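PDB 3OMD: uncharacterized protein from Leptospirillum rubarum, which is of unknown function but belongs to the DUF5069 family and folds as a compact, all-helical single chain. Local coordinates for residues A[52-55]-A[59-62]; A[24-29]-A[77-82]; A[31-36]-A[63-68]; A[128-133]-A[137-142]. All blocks are in the same frame, centred on the assembly; numbering follows the deposited sequence.

Overall arrangement
Contacts 1, 2 and 3 form one helical core, their centres lying 10 to 11 Å apart. Helix 26-38 serves both contact 2 and contact 3. The ring of Phe55 from contact 1 touches that of Phe65 from contact 3, with Phe55 CE1 3.6 Å from Phe65 CG. Contact 4 stands apart on the other side of the chain's centre, 22 to 25 Å from the rest between centres. It is nevertheless tied to contact 2 by a salt bridge from Arg28 NH1 to Glu141 OE1 (2.8 Å). No active site is assigned; Cys48, oxidised to cysteinesulfonic acid, hydrogen-bonds to Lys32 of contact 3.

Contact 1: A[52-55]-A[59-62]; sequences QAFF and GLDH
Phe55 and Leu60 illustrate how a helix end can satisfy its own polar groups while turning into an apolar core. The carbonyl oxygen Phe55 O receives Leu60 N at 2.9 Å, in a nearly straight bond (161° at the hydrogen) whose donor is tilted 21° from the carbonyl plane. Gly59 N lies equally near to Phe55 O, but its N-H is strongly bent, so that bond is weak. One oxygen thus takes two amides as the helix closes in a Schellman motif, with Gly59 supplying the residue of positive phi.

Beyond this polar turn the contact is apolar. With chi1 at -67°, Phe55 CG stands beside its own backbone N, and the ring meets the beginning of the next helix. His62 CA sits over one ring face, off centre toward the rim and 4.1 Å from the centroid of the Phe55 ring, in a CH-pi contact. His62 CB presses on the same ring, 3.5 Å from Phe55 CE2, while the imidazole turns from it. Leu60 CB rests 3.9 Å from Phe55 CD1, and its methyl Leu60 CD1 reaches obliquely to Phe54 CE2, also at 3.9 Å.

Polar groups at the margins find partners nearby. Asp61 is the N-cap of helix 62-69; in the conformer described, its OD2 accepts from Lys64 N and, weakly, from Glu63 N. Tyr46 OH binds His62 O, and Asn47 O binds Gln52 NE2. The chemistry implies a division of labour: backbone bonds and the cap fix the turn, whereas dispersion and the CH-pi contact join the side chains, and no charged pair crosses between the segments.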
loop_
_atom_site.group_PDB
_atom_site.type_symbol
_atom_site.label_atom_id
_atom_site.label_comp_id
_atom_site.label_asym_id
_atom_site.label_seq_id
_atom_site.Cartn_x
_atom_site.Cartn_y
_atom_site.Cartn_z
ATOM N N GLN A 52 5.158 -6.761 0.006
ATOM C CA GLN A 52 5.548 -8.100 0.478
ATOM C C GLN A 52 5.112 -8.246 1.935
ATOM O O GLN A 52 4.675 -9.319 2.339
ATOM C CB GLN A 52 7.060 -8.254 0.390
ATOM C CG GLN A 52 7.608 -8.383 -1.026
ATOM C CD GLN A 52 9.134 -8.286 -1.044
ATOM O OE1 GLN A 52 9.788 -8.871 -0.172
ATOM N NE2 GLN A 52 9.711 -7.575 -2.050
ATOM N N ALA A 53 5.271 -7.187 2.731
ATOM C CA ALA A 53 4.860 -7.268 4.140
ATOM C C ALA A 53 3.353 -7.526 4.265
ATOM O O ALA A 53 2.923 -8.352 5.051
ATOM C CB ALA A 53 5.287 -6.003 4.923
ATOM N N PHE A 54 2.556 -6.858 3.441
ATOM C CA PHE A 54 1.104 -7.047 3.456
ATOM C C PHE A 54 0.763 -8.470 2.971
ATOM O O PHE A 54 0.008 -9.225 3.634
ATOM C CB PHE A 54 0.447 -6.010 2.529
ATOM C CG PHE A 54 -1.024 -6.220 2.355
ATOM C CD1 PHE A 54 -1.923 -5.731 3.302
ATOM C CD2 PHE A 54 -1.517 -6.863 1.226
ATOM C CE1 PHE A 54 -3.286 -5.934 3.164
ATOM C CE2 PHE A 54 -2.887 -7.087 1.097
ATOM C CZ PHE A 54 -3.765 -6.630 2.067
ATOM N N PHE A 55 1.299 -8.849 1.803
ATOM C CA PHE A 55 1.014 -10.198 1.319
ATOM C C PHE A 55 1.474 -11.294 2.290
ATOM O O PHE A 55 0.768 -12.293 2.511
ATOM C CB PHE A 55 1.697 -10.411 -0.055
ATOM C CG PHE A 55 1.099 -9.540 -1.168
ATOM C CD1 PHE A 55 -0.274 -9.366 -1.278
ATOM C CD2 PHE A 55 1.937 -8.961 -2.138
ATOM C CE1 PHE A 55 -0.837 -8.604 -2.357
ATOM C CE2 PHE A 55 1.387 -8.198 -3.198
ATOM C CZ PHE A 55 0.013 -8.021 -3.319
ATOM N N GLY A 59 -0.926 -14.021 4.070
ATOM C CA GLY A 59 -0.726 -15.319 3.370
ATOM C C GLY A 59 -1.225 -15.291 1.950
ATOM O O GLY A 59 -1.770 -16.286 1.458
ATOM N N LEU A 60 -1.038 -14.158 1.285
ATOM C CA LEU A 60 -1.461 -13.992 -0.098
ATOM C C LEU A 60 -0.300 -14.086 -1.064
ATOM O O LEU A 60 0.813 -13.640 -0.778
ATOM C CB LEU A 60 -2.104 -12.627 -0.275
ATOM C CG LEU A 60 -3.352 -12.332 0.582
ATOM C CD1 LEU A 60 -3.759 -10.817 0.504
ATOM C CD2 LEU A 60 -4.538 -13.255 0.242
ATOM N N ASP A 61 -0.569 -14.664 -2.226
ATOM C CA ASP A 61 0.441 -14.723 -3.275
ATOM C C ASP A 61 0.264 -13.537 -4.190
ATOM O O ASP A 61 -0.828 -13.326 -4.717
ATOM C CB ASP A 61 0.303 -16.028 -4.060
ATOM C CG ASP A 61 1.255 -16.092 -5.231
ATOM O OD1 ASP A 61 2.386 -16.585 -5.035
ATOM O OD2 ASP A 61 0.890 -15.620 -6.331
ATOM N N HIS A 62 1.332 -12.760 -4.380
ATOM C CA HIS A 62 1.269 -11.515 -5.191
ATOM C C HIS A 62 0.809 -11.750 -6.639
ATOM O O HIS A 62 0.157 -10.859 -7.241
ATOM C CB HIS A 62 2.640 -10.807 -5.202
ATOM C CG HIS A 62 3.760 -11.617 -5.811
ATOM N ND1 HIS A 62 4.221 -11.429 -7.098
ATOM C CD2 HIS A 62 4.531 -12.584 -5.275
ATOM C CE1 HIS A 62 5.219 -12.270 -7.333
ATOM N NE2 HIS A 62 5.431 -12.983 -6.240
#

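Contact 2: A[24-29]-A[77-82]; sequences DHLKRV and DMLAWV
Leu26 makes this contact from one side, offering a separate methyl to each of two residues of helix 75-85. Leu26 CD2 meets Leu79 CD1 at 3.8 Å, the two side chains crossing at about a right angle. Leu26 CD1 lies 4.1 Å from Val82 CG2, and here the side chains run past each other in opposite directions. Leu26 places its CG anti to the backbone N (chi1 176°), and the fork between its methyls can then serve both partners, which lie one helical turn apart. Because the branches span the gap, the backbones stay well separated: Leu26 CA and Leu79 CA are 8.2 Å apart.

The next shell fixes where helix 26-38 begins. His25 is the N-cap of this helix, and its carbonyl oxygen His25 O accepts from Val29 N at 2.8 Å. The His25 ring is itself held at both nitrogens, ND1 by Tyr102 OH and NE2 by Asp51 OD1.

Two more helices adjoin this apolar cluster in a fold without strands. Phe54 of helix 50-58 packs on Leu26, while the selenomethionine Met78 reaches Ile30 of helix 26-38 and Phe65 of helix 62-69, placing the contact among four helices.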
loop_
_atom_site.group_PDB
_atom_site.type_symbol
_atom_site.label_atom_id
_atom_site.label_comp_id
_atom_site.label_asym_id
_atom_site.label_seq_id
_atom_site.Cartn_x
_atom_site.Cartn_y
_atom_site.Cartn_z
ATOM N N ASP A 24 -5.311 -1.470 6.442
ATOM C CA ASP A 24 -4.384 -0.562 5.716
ATOM C C ASP A 24 -3.779 -1.334 4.531
ATOM O O ASP A 24 -3.872 -2.570 4.441
ATOM C CB ASP A 24 -3.214 -0.208 6.640
ATOM C CG ASP A 24 -3.584 0.722 7.743
ATOM O OD1 ASP A 24 -4.671 1.367 7.728
ATOM O OD2 ASP A 24 -2.764 0.862 8.710
ATOM N N HIS A 25 -3.162 -0.572 3.630
ATOM C CA HIS A 25 -2.431 -1.046 2.442
ATOM C C HIS A 25 -3.293 -1.670 1.347
ATOM O O HIS A 25 -2.909 -1.618 0.169
ATOM C CB HIS A 25 -1.282 -2.029 2.794
ATOM C CG HIS A 25 -0.200 -2.013 1.769
ATOM N ND1 HIS A 25 0.569 -0.889 1.549
ATOM C CD2 HIS A 25 0.162 -2.919 0.818
ATOM C CE1 HIS A 25 1.384 -1.120 0.534
ATOM N NE2 HIS A 25 1.156 -2.341 0.074
ATOM N N LEU A 26 -4.434 -2.281 1.717
ATOM C CA LEU A 26 -5.201 -3.077 0.718
ATOM C C LEU A 26 -5.649 -2.214 -0.483
ATOM O O LEU A 26 -5.452 -2.613 -1.652
ATOM C CB LEU A 26 -6.382 -3.772 1.406
ATOM C CG LEU A 26 -7.300 -4.539 0.440
ATOM C CD1 LEU A 26 -6.544 -5.568 -0.413
ATOM C CD2 LEU A 26 -8.437 -5.209 1.279
ATOM N N LYS A 27 -6.243 -1.033 -0.236
ATOM C CA LYS A 27 -6.638 -0.189 -1.400
ATOM C C LYS A 27 -5.409 0.158 -2.249
ATOM O O LYS A 27 -5.483 0.147 -3.478
ATOM C CB LYS A 27 -7.306 1.100 -0.921
ATOM C CG LYS A 27 -8.747 0.874 -0.411
ATOM C CD LYS A 27 -9.402 2.220 -0.149
ATOM C CE LYS A 27 -10.838 2.028 0.323
ATOM N NZ LYS A 27 -11.529 3.363 0.506
ATOM N N ARG A 28 -4.310 0.535 -1.571
ATOM C CA ARG A 28 -3.109 0.971 -2.260
ATOM C C ARG A 28 -2.557 -0.154 -3.153
ATOM O O ARG A 28 -2.169 0.078 -4.310
ATOM C CB ARG A 28 -2.061 1.372 -1.210
ATOM C CG ARG A 28 -0.755 1.927 -1.827
ATOM C CD ARG A 28 0.077 2.512 -0.721
ATOM N NE ARG A 28 1.250 3.214 -1.249
ATOM C CZ ARG A 28 1.235 4.471 -1.686
ATOM N NH1 ARG A 28 0.126 5.204 -1.615
ATOM N NH2 ARG A 28 2.365 5.012 -2.160
ATOM N N VAL A 29 -2.501 -1.368 -2.612
ATOM C CA VAL A 29 -1.972 -2.472 -3.405
ATOM C C VAL A 29 -2.945 -2.974 -4.461
ATOM O O VAL A 29 -2.488 -3.510 -5.474
ATOM C CB VAL A 29 -1.408 -3.597 -2.484
ATOM C CG1 VAL A 29 -2.520 -4.455 -1.850
ATOM C CG2 VAL A 29 -0.440 -4.468 -3.253
ATOM N N ASP A 77 -15.271 -6.493 -4.313
ATOM C CA ASP A 77 -14.989 -7.779 -4.876
ATOM C C ASP A 77 -13.569 -8.228 -4.584
ATOM O O ASP A 77 -13.332 -9.414 -4.288
ATOM C CB ASP A 77 -15.373 -7.791 -6.343
ATOM C CG ASP A 77 -16.929 -7.738 -6.479
ATOM O OD1 ASP A 77 -17.604 -8.545 -5.794
ATOM O OD2 ASP A 77 -17.461 -6.848 -7.120
HETATM N N MSE A 78 -12.626 -7.290 -4.600
HETATM C CA MSE A 78 -11.284 -7.675 -4.222
HETATM C C MSE A 78 -11.200 -8.026 -2.726
HETATM O O MSE A 78 -10.497 -8.939 -2.325
HETATM C CB MSE A 78 -10.295 -6.559 -4.566
HETATM C CG MSE A 78 -9.902 -6.504 -5.938
HETATM SE SE MSE A 78 -9.135 -8.348 -6.430
HETATM C CE MSE A 78 -7.771 -8.641 -5.035
ATOM N N LEU A 79 -11.942 -7.296 -1.897
ATOM C CA LEU A 79 -11.966 -7.600 -0.462
ATOM C C LEU A 79 -12.526 -9.007 -0.231
ATOM O O LEU A 79 -11.979 -9.777 0.587
ATOM C CB LEU A 79 -12.789 -6.548 0.305
ATOM C CG LEU A 79 -12.978 -6.811 1.824
ATOM C CD1 LEU A 79 -11.608 -6.832 2.518
ATOM C CD2 LEU A 79 -13.870 -5.769 2.422
ATOM N N ALA A 80 -13.600 -9.365 -0.953
ATOM C CA ALA A 80 -14.186 -10.698 -0.782
ATOM C C ALA A 80 -13.161 -11.761 -1.206
ATOM O O ALA A 80 -13.062 -12.831 -0.573
ATOM C CB ALA A 80 -15.491 -10.830 -1.552
ATOM N N TRP A 81 -12.379 -11.486 -2.252
ATOM C CA TRP A 81 -11.357 -12.453 -2.663
ATOM C C TRP A 81 -10.293 -12.627 -1.560
ATOM O O TRP A 81 -9.926 -13.751 -1.185
ATOM C CB TRP A 81 -10.696 -12.006 -3.996
ATOM C CG TRP A 81 -9.757 -13.044 -4.531
ATOM C CD1 TRP A 81 -10.064 -14.090 -5.362
ATOM C CD2 TRP A 81 -8.339 -13.117 -4.294
ATOM N NE1 TRP A 81 -8.926 -14.826 -5.639
ATOM C CE2 TRP A 81 -7.855 -14.250 -5.000
ATOM C CE3 TRP A 81 -7.442 -12.343 -3.543
ATOM C CZ2 TRP A 81 -6.510 -14.627 -4.991
ATOM C CZ3 TRP A 81 -6.062 -12.747 -3.503
ATOM C CH2 TRP A 81 -5.632 -13.869 -4.251
ATOM N N VAL A 82 -9.826 -11.505 -1.012
ATOM C CA VAL A 82 -8.867 -11.565 0.088
ATOM C C VAL A 82 -9.400 -12.430 1.250
ATOM O O VAL A 82 -8.699 -13.332 1.770
ATOM C CB VAL A 82 -8.489 -10.148 0.572
ATOM C CG1 VAL A 82 -7.704 -10.202 1.918
ATOM C CG2 VAL A 82 -7.659 -9.462 -0.517
#

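Contact 3: A[31-36]-A[63-68]; sequences DKARAH and EKFAEA
Ala33 and Ala66 mark the place where helix 26-38 and helix 62-69 pass almost perpendicularly, their local axes 9.0 Å apart at an angle of 82° and the CA atoms of these two residues separated by 5.1 Å. Small side chains at the crossing make such an approach possible. Ala33 CB points at the facing helix and lies 4.2 Å from Ala66 CA, with the two methyls, Ala33 CB and Ala66 CB, meeting loosely at 4.5 Å.

A larger residue flanks the alanines on the 62-69 side. Phe65 swings its ring toward helix 26-38 by setting CG anti to the backbone N (chi1 -178°). Ala33 CB then meets the edge of that ring, close to its plane, and comes within 3.8 Å of Phe65 CE2. One turn beyond Ala33, the imidazole of His36 reaches Ala66 obliquely, with His36 CD2 3.9 Å from Ala66 CB. No hydrogen bond joins the two segments; each helix satisfies its backbone internally, for example from His36 N to Lys32 O.

Tyr46 stacks on the His36 ring and also touches Ala33 and Phe65, covering the crossing from a neighbouring loop. Arg34 ties the helices together less directly, its NH1 binding Val69 O at the end of helix 62-69 and its NH2 binding Arg72 O. This is near-orthogonal helix packing in an all-helical domain, with alanines at the crossing and an aromatic ring beside them.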
loop_
_atom_site.group_PDB
_atom_site.type_symbol
_atom_site.label_atom_id
_atom_site.label_comp_id
_atom_site.label_asym_id
_atom_site.label_seq_id
_atom_site.Cartn_x
_atom_site.Cartn_y
_atom_site.Cartn_z
ATOM N N ASP A 31 -4.542 -0.849 -6.230
ATOM C CA ASP A 31 -4.219 0.104 -7.299
ATOM C C ASP A 31 -2.910 -0.266 -7.971
ATOM O O ASP A 31 -2.800 -0.215 -9.194
ATOM C CB ASP A 31 -4.115 1.509 -6.722
ATOM C CG ASP A 31 -5.452 2.054 -6.250
ATOM O OD1 ASP A 31 -6.529 1.492 -6.585
ATOM O OD2 ASP A 31 -5.452 3.073 -5.506
ATOM N N LYS A 32 -1.923 -0.638 -7.162
ATOM C CA LYS A 32 -0.617 -1.007 -7.727
ATOM C C LYS A 32 -0.730 -2.296 -8.546
ATOM O O LYS A 32 -0.071 -2.411 -9.593
ATOM C CB LYS A 32 0.440 -1.192 -6.619
ATOM C CG LYS A 32 0.781 0.171 -5.943
ATOM C CD LYS A 32 1.631 0.033 -4.670
ATOM C CE LYS A 32 2.934 -0.571 -5.015
ATOM N NZ LYS A 32 3.709 -0.871 -3.719
ATOM N N ALA A 33 -1.554 -3.253 -8.097
ATOM C CA ALA A 33 -1.761 -4.461 -8.873
ATOM C C ALA A 33 -2.378 -4.156 -10.220
ATOM O O ALA A 33 -1.996 -4.725 -11.238
ATOM C CB ALA A 33 -2.623 -5.446 -8.105
ATOM N N ARG A 34 -3.346 -3.250 -10.237
ATOM C CA ARG A 34 -3.937 -2.884 -11.529
ATOM C C ARG A 34 -2.924 -2.253 -12.463
ATOM O O ARG A 34 -2.915 -2.576 -13.675
ATOM C CB ARG A 34 -5.141 -1.978 -11.324
ATOM C CG ARG A 34 -6.284 -2.691 -10.571
ATOM C CD ARG A 34 -7.607 -1.870 -10.590
ATOM N NE ARG A 34 -8.590 -2.285 -9.595
ATOM C CZ ARG A 34 -9.290 -3.419 -9.593
ATOM N NH1 ARG A 34 -9.211 -4.307 -10.594
ATOM N NH2 ARG A 34 -10.104 -3.644 -8.561
ATOM N N ALA A 35 -2.082 -1.365 -11.927
ATOM C CA ALA A 35 -1.039 -0.767 -12.760
ATOM C C ALA A 35 0.003 -1.814 -13.206
ATOM O O ALA A 35 0.507 -1.763 -14.348
ATOM C CB ALA A 35 -0.390 0.379 -11.998
ATOM N N HIS A 36 0.324 -2.748 -12.317
ATOM C CA HIS A 36 1.228 -3.833 -12.664
ATOM C C HIS A 36 0.721 -4.662 -13.858
ATOM O O HIS A 36 1.499 -4.911 -14.807
ATOM C CB HIS A 36 1.409 -4.688 -11.431
ATOM C CG HIS A 36 2.042 -6.012 -11.700
ATOM N ND1 HIS A 36 3.394 -6.155 -11.920
ATOM C CD2 HIS A 36 1.513 -7.260 -11.742
ATOM C CE1 HIS A 36 3.671 -7.438 -12.092
ATOM N NE2 HIS A 36 2.552 -8.130 -11.978
ATOM N N GLU A 63 1.154 -12.921 -7.206
ATOM C CA GLU A 63 0.786 -13.234 -8.589
ATOM C C GLU A 63 -0.715 -13.528 -8.647
ATOM O O GLU A 63 -1.441 -13.035 -9.526
ATOM C CB GLU A 63 1.573 -14.433 -9.154
ATOM C CG GLU A 63 3.060 -14.191 -9.296
ATOM C CD GLU A 63 3.863 -15.426 -9.733
ATOM O OE1 GLU A 63 3.315 -16.546 -9.905
ATOM O OE2 GLU A 63 5.082 -15.274 -9.890
ATOM N N LYS A 64 -1.174 -14.340 -7.706
ATOM C CA LYS A 64 -2.623 -14.644 -7.640
ATOM C C LYS A 64 -3.455 -13.418 -7.335
ATOM O O LYS A 64 -4.547 -13.268 -7.915
ATOM C CB LYS A 64 -2.889 -15.750 -6.628
ATOM C CG LYS A 64 -2.205 -17.063 -6.996
ATOM C CD LYS A 64 -2.539 -18.150 -6.028
ATOM C CE LYS A 64 -1.864 -19.449 -6.483
ATOM N NZ LYS A 64 -2.212 -20.584 -5.577
ATOM N N PHE A 65 -2.955 -12.527 -6.477
ATOM C CA PHE A 65 -3.673 -11.283 -6.199
ATOM C C PHE A 65 -3.798 -10.404 -7.439
ATOM O O PHE A 65 -4.905 -9.908 -7.725
ATOM C CB PHE A 65 -2.957 -10.569 -5.051
ATOM C CG PHE A 65 -3.611 -9.281 -4.623
ATOM C CD1 PHE A 65 -4.585 -9.279 -3.639
ATOM C CD2 PHE A 65 -3.224 -8.074 -5.183
ATOM C CE1 PHE A 65 -5.159 -8.084 -3.218
ATOM C CE2 PHE A 65 -3.818 -6.874 -4.790
ATOM C CZ PHE A 65 -4.793 -6.876 -3.799
ATOM N N ALA A 66 -2.707 -10.263 -8.209
ATOM C CA ALA A 66 -2.765 -9.443 -9.410
ATOM C C ALA A 66 -3.739 -10.059 -10.407
ATOM O O ALA A 66 -4.468 -9.330 -11.066
ATOM C CB ALA A 66 -1.350 -9.257 -10.040
ATOM N N GLU A 67 -3.733 -11.382 -10.544
ATOM C CA GLU A 67 -4.696 -12.032 -11.443
ATOM C C GLU A 67 -6.134 -11.837 -10.974
ATOM O O GLU A 67 -7.042 -11.576 -11.783
ATOM C CB GLU A 67 -4.408 -13.531 -11.564
ATOM C CG GLU A 67 -5.370 -14.269 -12.557
ATOM C CD GLU A 67 -5.267 -13.770 -14.006
ATOM O OE1 GLU A 67 -4.164 -13.285 -14.385
ATOM O OE2 GLU A 67 -6.287 -13.853 -14.756
ATOM N N ALA A 68 -6.334 -11.903 -9.659
ATOM C CA ALA A 68 -7.674 -11.800 -9.112
ATOM C C ALA A 68 -8.299 -10.435 -9.360
ATOM O O ALA A 68 -9.521 -10.350 -9.608
ATOM C CB ALA A 68 -7.671 -12.094 -7.604
#

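Contact 4: A[128-133]-A[137-142]; sequences TDITTW and LDLEEK
Trp133 meets Leu137 through its backbone carbonyl and not through its large indole, which does not touch the 137-142 segment; even Trp133 CB is 5.6 Å from Leu137 CD1. The motif is the opening turn of an alpha helix: Thr132 occupies the N-cap of helix 133-140, and Leu137 N donates to Trp133 O at 3.0 Å, almost straight (162° at the hydrogen). The leucine also lies alongside that carbonyl, with Leu137 CG 3.6 Å from Trp133 O. The indole serves a different interface, packing edge-to-face with Phe116 of helix 110-123.

At its far end the same short helix closes in a Schellman motif, Lys142 taking positive phi and its N binding Leu139 O at 3.1 Å. Nearby, Asp138 OD1 and Glu141 OE1 both form salt bridges with Arg143 NH1, which the two carboxylates share.

The loop before the helix folds back along it, so that Ile130 faces Leu139. Ile130 keeps its chain extended (chi2 -180°), which carries the terminal methyl outward; Ile130 CD1 thereby approaches Leu139 CD2 to 4.1 Å.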
loop_
_atom_site.group_PDB
_atom_site.type_symbol
_atom_site.label_atom_id
_atom_site.label_comp_id
_atom_site.label_asym_id
_atom_site.label_seq_id
_atom_site.Cartn_x
_atom_site.Cartn_y
_atom_site.Cartn_z
ATOM N N THR A 128 8.956 18.047 11.027
ATOM C CA THR A 128 9.828 17.136 11.782
ATOM C C THR A 128 8.981 16.146 12.594
ATOM O O THR A 128 9.491 15.176 13.165
ATOM C CB THR A 128 10.766 17.909 12.730
ATOM O OG1 THR A 128 9.981 18.796 13.533
ATOM C CG2 THR A 128 11.801 18.702 11.939
ATOM N N ASP A 129 7.679 16.378 12.604
ATOM C CA ASP A 129 6.726 15.467 13.246
ATOM C C ASP A 129 6.427 14.238 12.399
ATOM O O ASP A 129 5.810 13.284 12.886
ATOM C CB ASP A 129 5.428 16.209 13.543
ATOM C CG ASP A 129 4.765 16.759 12.289
ATOM O OD1 ASP A 129 5.380 17.587 11.582
ATOM O OD2 ASP A 129 3.623 16.359 12.007
ATOM N N ILE A 130 6.805 14.278 11.123
ATOM C CA ILE A 130 6.553 13.137 10.220
ATOM C C ILE A 130 7.751 12.211 10.291
ATOM O O ILE A 130 8.835 12.589 9.846
ATOM C CB ILE A 130 6.256 13.613 8.754
ATOM C CG1 ILE A 130 4.942 14.408 8.767
ATOM C CG2 ILE A 130 6.199 12.409 7.782
ATOM C CD1 ILE A 130 4.521 14.925 7.411
ATOM N N THR A 131 7.549 11.000 10.856
ATOM C CA THR A 131 8.660 10.080 11.132
ATOM C C THR A 131 8.438 8.654 10.679
ATOM O O THR A 131 9.345 7.818 10.761
ATOM C CB THR A 131 8.992 10.035 12.638
ATOM O OG1 THR A 131 7.878 9.506 13.378
ATOM C CG2 THR A 131 9.407 11.444 13.183
ATOM N N THR A 132 7.241 8.373 10.180
ATOM C CA THR A 132 6.925 7.018 9.724
ATOM C C THR A 132 6.796 6.987 8.207
ATOM O O THR A 132 6.423 7.992 7.584
ATOM C CB THR A 132 5.597 6.558 10.317
ATOM O OG1 THR A 132 4.553 7.504 9.974
ATOM C CG2 THR A 132 5.714 6.415 11.828
ATOM N N TRP A 133 7.114 5.849 7.611
ATOM C CA TRP A 133 7.090 5.720 6.162
ATOM C C TRP A 133 5.717 5.992 5.598
ATOM O O TRP A 133 5.619 6.641 4.538
ATOM C CB TRP A 133 7.540 4.319 5.731
ATOM C CG TRP A 133 9.043 4.071 5.936
ATOM C CD1 TRP A 133 9.634 3.157 6.778
ATOM C CD2 TRP A 133 10.110 4.716 5.227
ATOM N NE1 TRP A 133 11.012 3.214 6.651
ATOM C CE2 TRP A 133 11.333 4.164 5.712
ATOM C CE3 TRP A 133 10.153 5.707 4.234
ATOM C CZ2 TRP A 133 12.585 4.582 5.241
ATOM C CZ3 TRP A 133 11.408 6.111 3.738
ATOM C CH2 TRP A 133 12.610 5.560 4.265
ATOM N N LEU A 137 4.723 8.797 2.646
ATOM C CA LEU A 137 4.026 8.526 1.381
ATOM C C LEU A 137 2.841 9.484 1.196
ATOM O O LEU A 137 2.646 10.007 0.094
ATOM C CB LEU A 137 3.546 7.075 1.342
ATOM C CG LEU A 137 4.655 6.031 1.153
ATOM C CD1 LEU A 137 4.107 4.634 1.381
ATOM C CD2 LEU A 137 5.242 6.125 -0.254
ATOM N N ASP A 138 2.007 9.671 2.224
ATOM C CA ASP A 138 0.880 10.604 2.078
ATOM C C ASP A 138 1.382 12.013 1.792
ATOM O O ASP A 138 0.743 12.757 1.041
ATOM C CB ASP A 138 0.005 10.608 3.337
ATOM C CG ASP A 138 -1.075 9.563 3.315
ATOM O OD1 ASP A 138 -1.363 8.978 2.251
ATOM O OD2 ASP A 138 -1.656 9.368 4.399
ATOM N N LEU A 139 2.493 12.406 2.428
ATOM C CA LEU A 139 3.030 13.758 2.197
ATOM C C LEU A 139 3.445 13.900 0.734
ATOM O O LEU A 139 3.085 14.913 0.085
ATOM C CB LEU A 139 4.236 13.995 3.128
ATOM C CG LEU A 139 4.965 15.330 2.970
ATOM C CD1 LEU A 139 4.062 16.415 3.504
ATOM C CD2 LEU A 139 6.279 15.287 3.760
ATOM N N GLU A 140 4.185 12.908 0.216
ATOM C CA GLU A 140 4.656 12.976 -1.173
ATOM C C GLU A 140 3.460 12.979 -2.140
ATOM O O GLU A 140 3.530 13.587 -3.238
ATOM C CB GLU A 140 5.616 11.828 -1.492
ATOM C CG GLU A 140 6.084 11.835 -2.963
ATOM C CD GLU A 140 7.550 11.418 -3.229
ATOM O OE1 GLU A 140 8.335 11.150 -2.292
ATOM O OE2 GLU A 140 7.929 11.384 -4.438
ATOM N N GLU A 141 2.380 12.288 -1.748
ATOM C CA GLU A 141 1.208 12.138 -2.613
ATOM C C GLU A 141 0.144 13.219 -2.321
ATOM O O GLU A 141 -1.038 13.098 -2.667
ATOM C CB GLU A 141 0.636 10.729 -2.476
ATOM C CG GLU A 141 1.619 9.706 -3.099
ATOM C CD GLU A 141 1.239 8.285 -2.933
ATOM O OE1 GLU A 141 0.295 7.941 -2.169
ATOM O OE2 GLU A 141 1.967 7.471 -3.548
ATOM N N LYS A 142 0.601 14.297 -1.689
ATOM C CA LYS A 142 -0.182 15.556 -1.574
ATOM C C LYS A 142 -1.485 15.411 -0.778
ATOM O O LYS A 142 -2.475 16.125 -1.027
ATOM C CB LYS A 142 -0.436 16.184 -2.972
ATOM C CG LYS A 142 0.842 16.385 -3.787
ATOM C CD LYS A 142 0.507 17.001 -5.154
ATOM C CE LYS A 142 1.788 17.300 -5.927
ATOM N NZ LYS A 142 1.525 18.320 -6.984
#